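Local coordinates for citrate lyase subunit beta-like protein (PDB 6CHU) that binds magnesium and probably acts as a carbon-carbon lyase of the HpcH/HpaI aldolase family, working as a homotrimer, at residues D37-G46 against L64-N74. Sequence-based numbering, arbitrary orientation. Where two conformers were deposited one is given.
Sequences DVVILDLEDG and LDPERTVVRIN. With ACT (acetate ion), chain E; ACT (acetate ion), chain F.
V39 pairs with T69 and D42 with R72 as strands 38-42 and 69-72 run parallel, their axes 26° apart, joined by a ladder of backbone hydrogen bonds that opens with V39 N to R68 O and ends with L43 N to R72 O (2.8 Å). On the face carrying V39, L41, T69 and V71, the packing is aliphatic: L41 CD1 lies against T69 CG2 (3.7 Å), while L64 CD1 touches both V39 CG1 and L41 CD2. F29 and A33 of helix 29-35 close over L64. With helix 52-61 between them, the strands form a right-handed beta-alpha-beta unit of the TIM barrel, and the other face, with I40 and R72, looks into the barrel, where F20 of strand 17-22 touches both.

At the C-terminal ends lies the substrate-binding arginine, R72. Its chain leaves the strand extended and bends only at chi3 (73°), bringing the guanidinium side-on to D42: NE meets OD1 at 2.8 Å almost straight, and NH2 donates to OD2 at 2.9 Å. E44 N and G46 N reach OD1 and OD2, respectively, from the carboxylate face opposite R72, the former closing an Asx turn, so four donors fix D42 and D42 steadies R72. Over one guanidinium face sits E44 OE1, 3.3 Å from R72 CZ, a purely electrostatic approach; E44 OE2 goes to K100. Two acetates meet the guanidinium edge in plane: NH2 bonds OXT of one (chain E, 2.7 Å) and NH1 OXT of the other (chain F, 2.9 Å). The D45 side chain lies about 4 Å from the magnesium ion held by E120 and D146.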
ATOM      1  N   ASP A  37     -30.855   0.889  -1.390  1.00 27.16           N
ATOM      2  CA  ASP A  37     -30.834   1.367  -0.013  1.00 32.57           C
ATOM      3  C   ASP A  37     -30.586   2.872   0.034  1.00 31.09           C
ATOM      4  O   ASP A  37     -31.292   3.604   0.730  1.00 29.95           O
ATOM      5  CB  ASP A  37     -29.770   0.607   0.778  1.00 28.73           C
ATOM      6  CG  ASP A  37     -30.104  -0.864   0.924  1.00 30.91           C
ATOM      7  OD1 ASP A  37     -31.197  -1.181   1.428  1.00 35.48           O
ATOM      8  OD2 ASP A  37     -29.275  -1.704   0.530  1.00 31.85           O
ATOM      9  N   VAL A  38     -29.606   3.348  -0.723  1.00 26.20           N
ATOM     10  CA  VAL A  38     -29.321   4.777  -0.853  1.00 24.98           C
ATOM     11  C   VAL A  38     -29.152   5.083  -2.333  1.00 27.97           C
ATOM     12  O   VAL A  38     -28.531   4.307  -3.065  1.00 28.04           O
ATOM     13  CB  VAL A  38     -28.054   5.189  -0.066  1.00 25.60           C
ATOM     14  CG1 VAL A  38     -27.649   6.645  -0.381  1.00 21.26           C
ATOM     15  CG2 VAL A  38     -28.273   5.034   1.418  1.00 28.90           C
ATOM     16  N   VAL A  39     -29.709   6.204  -2.777  1.00 24.94           N
ATOM     17  CA  VAL A  39     -29.564   6.653  -4.156  1.00 23.10           C
ATOM     18  C   VAL A  39     -28.534   7.774  -4.195  1.00 24.86           C
ATOM     19  O   VAL A  39     -28.578   8.699  -3.370  1.00 25.18           O
ATOM     20  CB  VAL A  39     -30.908   7.126  -4.729  1.00 24.32           C
ATOM     21  CG1 VAL A  39     -30.716   7.760  -6.096  1.00 29.56           C
ATOM     22  CG2 VAL A  39     -31.894   5.957  -4.810  1.00 27.15           C
ATOM     23  N   ILE A  40     -27.621   7.708  -5.156  1.00 21.17           N
ATOM     24  CA  ILE A  40     -26.691   8.798  -5.437  1.00 20.62           C
ATOM     25  C   ILE A  40     -27.215   9.509  -6.678  1.00 26.91           C
ATOM     26  O   ILE A  40     -27.048   9.019  -7.800  1.00 23.85           O
ATOM     27  CB  ILE A  40     -25.259   8.300  -5.659  1.00 20.80           C
ATOM     28  CG1 ILE A  40     -24.783   7.413  -4.506  1.00 21.95           C
ATOM     29  CG2 ILE A  40     -24.317   9.498  -5.837  1.00 20.75           C
ATOM     30  CD1 ILE A  40     -23.551   6.571  -4.876  1.00 22.01           C
ATOM     31  N   LEU A  41     -27.846  10.669  -6.498  1.00 22.76           N
ATOM     32  CA  LEU A  41     -28.282  11.451  -7.650  1.00 24.22           C
ATOM     33  C   LEU A  41     -27.055  12.151  -8.214  1.00 29.00           C
ATOM     34  O   LEU A  41     -26.344  12.858  -7.486  1.00 25.92           O
ATOM     35  CB  LEU A  41     -29.381  12.445  -7.273  1.00 24.48           C
ATOM     36  CG  LEU A  41     -30.726  11.835  -6.852  1.00 23.74           C
ATOM     37  CD1 LEU A  41     -31.657  12.917  -6.294  1.00 27.64           C
ATOM     38  CD2 LEU A  41     -31.423  11.093  -8.003  1.00 23.90           C
ATOM     39  N   ASP A  42     -26.778  11.916  -9.492  1.00 25.39           N
ATOM     40  CA  ASP A  42     -25.475  12.202 -10.068  1.00 26.02           C
ATOM     41  C   ASP A  42     -25.540  13.445 -10.942  1.00 24.79           C
ATOM     42  O   ASP A  42     -26.296  13.483 -11.919  1.00 25.97           O
ATOM     43  CB  ASP A  42     -24.985  11.006 -10.878  1.00 25.70           C
ATOM     44  CG  ASP A  42     -23.529  11.116 -11.246  1.00 27.19           C
ATOM     45  OD1 ASP A  42     -22.832  12.005 -10.688  1.00 22.51           O
ATOM     46  OD2 ASP A  42     -23.081  10.306 -12.086  1.00 24.60           O
ATOM     47  N   LEU A  43     -24.732  14.449 -10.602  1.00 24.10           N
ATOM     48  CA  LEU A  43     -24.512  15.605 -11.460  1.00 24.21           C
ATOM     49  C   LEU A  43     -23.187  15.529 -12.212  1.00 26.06           C
ATOM     50  O   LEU A  43     -22.920  16.394 -13.062  1.00 21.82           O
ATOM     51  CB  LEU A  43     -24.549  16.899 -10.628  1.00 22.59           C
ATOM     52  CG  LEU A  43     -25.812  17.165  -9.807  1.00 22.15           C
ATOM     53  CD1 LEU A  43     -25.554  18.372  -8.875  1.00 23.39           C
ATOM     54  CD2 LEU A  43     -27.003  17.436 -10.712  1.00 27.88           C
ATOM     55  N   GLU A  44     -22.357  14.521 -11.933  1.00 23.02           N
ATOM     56  CA  GLU A  44     -21.051  14.433 -12.580  1.00 24.55           C
ATOM     57  C   GLU A  44     -21.084  13.459 -13.760  1.00 24.67           C
ATOM     58  O   GLU A  44     -21.867  13.649 -14.696  1.00 25.74           O
ATOM     59  CB  GLU A  44     -19.957  14.055 -11.568  1.00 21.46           C
ATOM     60  CG  GLU A  44     -18.535  14.433 -12.045  1.00 22.22           C
ATOM     61  CD  GLU A  44     -17.510  13.314 -11.889  1.00 25.92           C
ATOM     62  OE1 GLU A  44     -17.898  12.131 -11.780  1.00 22.63           O
ATOM     63  OE2 GLU A  44     -16.297  13.630 -11.869  1.00 22.49           O
ATOM     64  N   ASP A  45     -20.244  12.419 -13.743  1.00 22.75           N
ATOM     65  CA  ASP A  45     -19.970  11.694 -14.982  1.00 24.47           C
ATOM     66  C   ASP A  45     -21.186  10.969 -15.546  1.00 28.36           C
ATOM     67  O   ASP A  45     -21.206  10.671 -16.745  1.00 28.30           O
ATOM     68  CB  ASP A  45     -18.812  10.716 -14.779  1.00 22.78           C
ATOM     69  CG  ASP A  45     -17.475  11.406 -14.859  1.00 26.31           C
ATOM     70  OD1 ASP A  45     -17.468  12.620 -15.188  1.00 26.31           O
ATOM     71  OD2 ASP A  45     -16.446  10.755 -14.583  1.00 25.94           O
ATOM     72  N   GLY A  46     -22.206  10.705 -14.735  1.00 26.60           N
ATOM     73  CA  GLY A  46     -23.405  10.089 -15.283  1.00 28.60           C
ATOM     74  C   GLY A  46     -24.237  10.990 -16.177  1.00 30.50           C
ATOM     75  O   GLY A  46     -25.149  10.485 -16.843  1.00 27.60           O
ATOM     76  N   LEU A  64     -36.263  13.308  -3.638  1.00 31.16           N
ATOM     77  CA  LEU A  64     -36.236  11.999  -2.999  1.00 34.42           C
ATOM     78  C   LEU A  64     -36.024  12.190  -1.501  1.00 34.90           C
ATOM     79  O   LEU A  64     -35.760  13.297  -1.029  1.00 35.53           O
ATOM     80  CB  LEU A  64     -35.134  11.113  -3.601  1.00 31.23           C
ATOM     81  CG  LEU A  64     -35.326  10.573  -5.022  1.00 30.17           C
ATOM     82  CD1 LEU A  64     -34.175   9.649  -5.402  1.00 30.54           C
ATOM     83  CD2 LEU A  64     -36.669   9.852  -5.136  1.00 32.10           C
ATOM     84  N   ASP A  65     -36.162  11.098  -0.749  1.00 35.16           N
ATOM     85  CA  ASP A  65     -35.996  11.128   0.703  1.00 35.76           C
ATOM     86  C   ASP A  65     -34.570  11.531   1.052  1.00 31.62           C
ATOM     87  O   ASP A  65     -33.627  10.782   0.759  1.00 28.70           O
ATOM     88  CB  ASP A  65     -36.336   9.758   1.298  1.00 41.63           C
ATOM     89  CG  ASP A  65     -36.254   9.724   2.818  1.00 43.00           C
ATOM     90  OD1 ASP A  65     -35.867  10.730   3.447  1.00 39.11           O
ATOM     91  OD2 ASP A  65     -36.591   8.670   3.392  1.00 45.86           O
ATOM     92  N   PRO A  66     -34.360  12.695   1.677  1.00 31.82           N
ATOM     93  CA  PRO A  66     -32.988  13.115   1.995  1.00 30.76           C
ATOM     94  C   PRO A  66     -32.309  12.254   3.047  1.00 28.92           C
ATOM     95  O   PRO A  66     -31.085  12.333   3.170  1.00 31.94           O
ATOM     96  CB  PRO A  66     -33.164  14.563   2.478  1.00 34.76           C
ATOM     97  CG  PRO A  66     -34.537  14.610   3.001  1.00 32.96           C
ATOM     98  CD  PRO A  66     -35.355  13.681   2.137  1.00 32.92           C
ATOM     99  N   GLU A  67     -33.049  11.429   3.797  1.00 33.10           N
ATOM    100  CA  GLU A  67     -32.410  10.471   4.699  1.00 32.00           C
ATOM    101  C   GLU A  67     -31.741   9.323   3.951  1.00 31.69           C
ATOM    102  O   GLU A  67     -30.945   8.591   4.549  1.00 34.31           O
ATOM    103  CB  GLU A  67     -33.437   9.900   5.686  1.00 34.42           C
ATOM    104  CG  GLU A  67     -34.197  10.949   6.488  1.00 46.99           C
ATOM    105  CD  GLU A  67     -33.275  11.859   7.282  1.00 58.85           C
ATOM    106  OE1 GLU A  67     -32.190  11.400   7.701  1.00 59.59           O
ATOM    107  OE2 GLU A  67     -33.639  13.037   7.485  1.00 62.09           O
ATOM    108  N   ARG A  68     -32.032   9.156   2.662  1.00 30.65           N
ATOM    109  CA  ARG A  68     -31.552   8.007   1.903  1.00 29.23           C
ATOM    110  C   ARG A  68     -31.036   8.405   0.529  1.00 30.05           C
ATOM    111  O   ARG A  68     -30.969   7.557  -0.369  1.00 28.71           O
ATOM    112  CB  ARG A  68     -32.671   6.964   1.761  1.00 35.60           C
ATOM    113  CG  ARG A  68     -33.076   6.316   3.067  1.00 44.69           C
ATOM    114  CD  ARG A  68     -31.914   5.533   3.666  1.00 55.41           C
ATOM    115  NE  ARG A  68     -32.328   4.710   4.800  1.00 66.15           N
ATOM    116  CZ  ARG A  68     -32.154   5.046   6.074  1.00 75.41           C
ATOM    117  NH1 ARG A  68     -31.567   6.194   6.386  1.00 75.00           N
ATOM    118  NH2 ARG A  68     -32.566   4.233   7.040  1.00 79.05           N
ATOM    119  N   THR A  69     -30.677   9.676   0.343  1.00 26.09           N
ATOM    120  CA  THR A  69     -30.221  10.172  -0.946  1.00 22.97           C
ATOM    121  C   THR A  69     -29.024  11.087  -0.748  1.00 25.66           C
ATOM    122  O   THR A  69     -29.032  11.955   0.128  1.00 27.31           O
ATOM    123  CB  THR A  69     -31.337  10.927  -1.681  1.00 29.18           C
ATOM    124  OG1 THR A  69     -32.531  10.138  -1.655  1.00 29.94           O
ATOM    125  CG2 THR A  69     -30.948  11.165  -3.141  1.00 27.84           C
ATOM    126  N   VAL A  70     -28.009  10.883  -1.595  0.50 22.79           N
ATOM    127  CA  VAL A  70     -26.756  11.632  -1.655  0.50 23.35           C
ATOM    128  C   VAL A  70     -26.622  12.206  -3.064  0.50 25.27           C
ATOM    129  O   VAL A  70     -27.094  11.605  -4.032  0.50 25.57           O
ATOM    130  CB  VAL A  70     -25.553  10.717  -1.302  0.50 22.02           C
ATOM    131  CG1 VAL A  70     -24.208  11.404  -1.559  0.50 20.57           C
ATOM    132  CG2 VAL A  70     -25.650  10.250   0.144  0.50 25.11           C
ATOM    133  N   VAL A  71     -25.996  13.377  -3.189  1.00 22.50           N
ATOM    134  CA  VAL A  71     -25.846  14.030  -4.490  1.00 23.31           C
ATOM    135  C   VAL A  71     -24.368  14.059  -4.850  1.00 22.37           C
ATOM    136  O   VAL A  71     -23.560  14.633  -4.109  1.00 22.74           O
ATOM    137  CB  VAL A  71     -26.446  15.448  -4.490  1.00 23.21           C
ATOM    138  CG1 VAL A  71     -26.287  16.103  -5.860  1.00 23.05           C
ATOM    139  CG2 VAL A  71     -27.934  15.407  -4.092  1.00 23.18           C
ATOM    140  N   ARG A  72     -24.004  13.439  -5.978  1.00 22.22           N
ATOM    141  CA  ARG A  72     -22.638  13.572  -6.475  1.00 18.22           C
ATOM    142  C   ARG A  72     -22.519  14.861  -7.272  1.00 21.05           C
ATOM    143  O   ARG A  72     -23.187  15.037  -8.300  1.00 22.40           O
ATOM    144  CB  ARG A  72     -22.193  12.379  -7.323  1.00 21.32           C
ATOM    145  CG  ARG A  72     -20.713  12.566  -7.755  1.00 21.77           C
ATOM    146  CD  ARG A  72     -20.026  11.294  -8.250  1.00 19.80           C
ATOM    147  NE  ARG A  72     -20.479  10.880  -9.578  1.00 18.74           N
ATOM    148  CZ  ARG A  72     -19.849   9.959 -10.312  1.00 18.52           C
ATOM    149  NH1 ARG A  72     -18.751   9.388  -9.831  1.00 19.82           N
ATOM    150  NH2 ARG A  72     -20.307   9.611 -11.514  1.00 22.46           N
ATOM    151  N   ILE A  73     -21.691  15.780  -6.769  1.00 22.14           N
ATOM    152  CA  ILE A  73     -21.441  17.052  -7.430  1.00 20.08           C
ATOM    153  C   ILE A  73     -20.221  16.901  -8.328  1.00 20.83           C
ATOM    154  O   ILE A  73     -19.667  15.808  -8.456  1.00 22.23           O
ATOM    155  CB  ILE A  73     -21.254  18.187  -6.404  1.00 19.18           C
ATOM    156  CG1 ILE A  73     -20.029  17.927  -5.521  1.00 22.05           C
ATOM    157  CG2 ILE A  73     -22.521  18.339  -5.550  1.00 20.35           C
ATOM    158  CD1 ILE A  73     -19.811  18.988  -4.397  1.00 18.64           C
ATOM    159  N   ASN A  74     -19.809  17.988  -8.964  1.00 23.16           N
ATOM    160  CA  ASN A  74     -18.651  17.969  -9.837  1.00 24.17           C
ATOM    161  C   ASN A  74     -17.391  18.327  -9.048  1.00 24.53           C
ATOM    162  O   ASN A  74     -17.444  18.674  -7.863  1.00 21.76           O
ATOM    163  CB  ASN A  74     -18.899  18.899 -11.026  1.00 23.58           C
ATOM    164  CG  ASN A  74     -19.853  18.277 -12.042  1.00 28.22           C
ATOM    165  OD1 ASN A  74     -19.423  17.546 -12.931  1.00 24.01           O
ATOM    166  ND2 ASN A  74     -21.154  18.526 -11.885  1.00 22.53           N
TER
HETATM  167  C   ACT E 304     -19.809   6.606 -13.123  1.00 35.66           C
HETATM  168  O   ACT E 304     -19.427   5.514 -13.623  1.00 44.37           O
HETATM  169  OXT ACT E 304     -19.136   7.643 -12.923  1.00 24.47           O
HETATM  170  CH3 ACT E 304     -21.323   6.662 -12.700  1.00 36.52           C
HETATM  171  C   ACT F 305     -16.684   6.416 -10.070  1.00 23.12           C
HETATM  172  O   ACT F 305     -15.745   5.586  -9.908  1.00 23.75           O
HETATM  173  OXT ACT F 305     -16.625   7.590 -10.550  1.00 21.90           O
HETATM  174  CH3 ACT F 305     -18.100   5.932  -9.650  1.00 23.92           C